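PDB 4JWO: phosphate binding protein from Planctomyces limnophilus, which probably binds phosphate for its transport across the cytoplasmic membrane, as a member of the PstS family of periplasmic-type binding proteins. Local coordinates for residues Val146-Asn152 / Lys252-Ile258. Residues are numbered along the deposited sequence; the frame is centred on the assembly and turned at random.
Sequences VVINPAN and KLKAVKI
The backbones run antiparallel, joined by three hydrogen bonds. Val256 N donates to Val146 O at 2.8 Å. Ile148 and Lys254 form a hydrogen-bonded pair: Ile148 N to Lys254 O is 2.9 Å and Lys254 N to Ile148 O is 3.1 Å. Between these lies the non-hydrogen-bonded pair Val147 and Ala255, CA to CA 4.5 Å. Past Val256 the two backbones separate, and a water accepts from Val146 N (2.9 Å) and donates to Val256 O (2.8 Å).

Lys254 NZ donates to Asn152 O at 2.9 Å and to Pro150 O at 3.1 Å, and it also forms a salt bridge with Glu156. The Lys254 side chain reaches there with chi1 and chi2 t, chi3 m and chi4 t. Its two carbonyl partners belong to a type I turn, Asn149 to Asn152, closed by Asn152 N to Asn149 O at 2.9 Å. Asn149 OD1 accepts from Ala151 N at 2.9 Å, an Asx turn.

This pairing joins the end of long strand 134-148 to the interrupted strand 254-259 in one lobe of the periplasmic-binding-protein fold. Strand 237-242 flanks 134-148 on its other edge.

Val256, chi1 t, points toward Val146-Ile148. Its CG2 lies 3.6 Å from Ile148 CG2 and 3.8 Å from Val146 CG1. Ile148 CD1 meets Lys254 CD at 3.8 Å. On the other face, Val147 and Leu253 pack against Phe241, Phe246 and Val231. Pro150 CG rests 3.3 Å from Lys252 O.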
# COMPACT_ATOMS: atom_id res chain seq x y z
N VAL A 146 -7.09 -5.96 -9.42
CA VAL A 146 -7.35 -7.34 -9.78
C VAL A 146 -7.64 -7.36 -11.27
O VAL A 146 -8.43 -6.55 -11.77
CB VAL A 146 -8.56 -7.88 -9.02
CG1 VAL A 146 -8.91 -9.28 -9.50
CG2 VAL A 146 -8.25 -7.87 -7.52
N VAL A 147 -6.97 -8.25 -12.00
CA VAL A 147 -7.11 -8.29 -13.45
C VAL A 147 -7.53 -9.66 -13.94
O VAL A 147 -7.22 -10.68 -13.35
CB VAL A 147 -5.78 -7.88 -14.15
CG1 VAL A 147 -5.46 -6.42 -13.86
CG2 VAL A 147 -4.63 -8.79 -13.70
N ILE A 148 -8.29 -9.65 -15.03
CA ILE A 148 -8.65 -10.85 -15.75
C ILE A 148 -8.25 -10.69 -17.21
O ILE A 148 -7.86 -9.60 -17.65
CB ILE A 148 -10.15 -11.18 -15.60
CG1 ILE A 148 -11.00 -9.97 -15.99
CG2 ILE A 148 -10.44 -11.61 -14.17
CD1 ILE A 148 -12.53 -10.21 -15.89
N ASN A 149 -8.32 -11.77 -17.98
CA ASN A 149 -8.00 -11.69 -19.39
C ASN A 149 -9.14 -10.95 -20.07
O ASN A 149 -10.29 -11.10 -19.67
CB ASN A 149 -7.88 -13.11 -19.95
CG ASN A 149 -7.43 -13.12 -21.38
OD1 ASN A 149 -8.24 -13.03 -22.30
ND2 ASN A 149 -6.12 -13.24 -21.58
N PRO A 150 -8.83 -10.13 -21.09
CA PRO A 150 -9.93 -9.37 -21.71
C PRO A 150 -11.03 -10.25 -22.30
O PRO A 150 -12.15 -9.76 -22.46
CB PRO A 150 -9.21 -8.58 -22.81
CG PRO A 150 -7.84 -8.37 -22.25
CD PRO A 150 -7.52 -9.70 -21.60
N ALA A 151 -10.72 -11.51 -22.62
CA ALA A 151 -11.73 -12.42 -23.18
C ALA A 151 -12.74 -12.89 -22.13
O ALA A 151 -13.76 -13.49 -22.47
CB ALA A 151 -11.07 -13.61 -23.84
N ASN A 152 -12.45 -12.63 -20.86
CA ASN A 152 -13.36 -12.97 -19.75
C ASN A 152 -14.44 -11.89 -19.64
O ASN A 152 -14.14 -10.75 -19.30
CB ASN A 152 -12.54 -13.03 -18.45
CG ASN A 152 -13.35 -13.49 -17.25
OD1 ASN A 152 -14.56 -13.25 -17.16
ND2 ASN A 152 -12.68 -14.14 -16.30
N LYS A 252 -4.26 -4.40 -22.79
CA LYS A 252 -4.05 -5.85 -22.84
C LYS A 252 -4.65 -6.60 -21.66
O LYS A 252 -4.64 -7.83 -21.62
CB LYS A 252 -2.55 -6.16 -22.92
CG LYS A 252 -1.85 -5.50 -24.10
CD LYS A 252 -0.35 -5.80 -24.10
CE LYS A 252 0.30 -5.39 -22.80
NZ LYS A 252 0.68 -6.56 -21.98
N LEU A 253 -5.16 -5.84 -20.69
CA LEU A 253 -5.71 -6.39 -19.46
C LEU A 253 -7.11 -5.84 -19.20
O LEU A 253 -7.45 -4.76 -19.68
CB LEU A 253 -4.83 -5.99 -18.27
CG LEU A 253 -3.37 -6.44 -18.27
CD1 LEU A 253 -2.62 -5.67 -17.18
CD2 LEU A 253 -3.28 -7.95 -18.01
N LYS A 254 -7.90 -6.56 -18.43
CA LYS A 254 -9.19 -6.05 -17.99
C LYS A 254 -9.15 -5.92 -16.47
O LYS A 254 -8.93 -6.90 -15.76
CB LYS A 254 -10.32 -7.00 -18.45
CG LYS A 254 -11.70 -6.62 -17.93
CD LYS A 254 -12.78 -7.53 -18.54
CE LYS A 254 -12.94 -7.29 -20.03
NZ LYS A 254 -14.01 -8.16 -20.62
N ALA A 255 -9.34 -4.70 -15.96
CA ALA A 255 -9.38 -4.53 -14.51
C ALA A 255 -10.76 -4.92 -14.01
O ALA A 255 -11.79 -4.46 -14.54
CB ALA A 255 -9.06 -3.09 -14.11
N VAL A 256 -10.78 -5.76 -12.99
CA VAL A 256 -12.03 -6.17 -12.36
C VAL A 256 -12.59 -5.03 -11.52
O VAL A 256 -11.87 -4.38 -10.77
CB VAL A 256 -11.80 -7.42 -11.48
CG1 VAL A 256 -13.05 -7.79 -10.68
CG2 VAL A 256 -11.33 -8.59 -12.35
N LYS A 257 -13.89 -4.78 -11.68
CA LYS A 257 -14.56 -3.81 -10.82
C LYS A 257 -14.85 -4.47 -9.48
O LYS A 257 -15.20 -5.65 -9.44
CB LYS A 257 -15.86 -3.34 -11.48
CG LYS A 257 -15.64 -2.76 -12.87
CD LYS A 257 -16.95 -2.35 -13.50
CE LYS A 257 -16.72 -1.57 -14.78
NZ LYS A 257 -15.96 -2.34 -15.79
N ILE A 258 -14.70 -3.72 -8.39
CA ILE A 258 -14.69 -4.30 -7.05
C ILE A 258 -15.87 -3.84 -6.18
O ILE A 258 -16.10 -2.64 -6.01
CB ILE A 258 -13.36 -3.99 -6.32
CG1 ILE A 258 -12.17 -4.54 -7.11
CG2 ILE A 258 -13.35 -4.57 -4.90
CD1 ILE A 258 -12.11 -6.06 -7.19
O HOH W 1 -9.30 -4.04 -9.75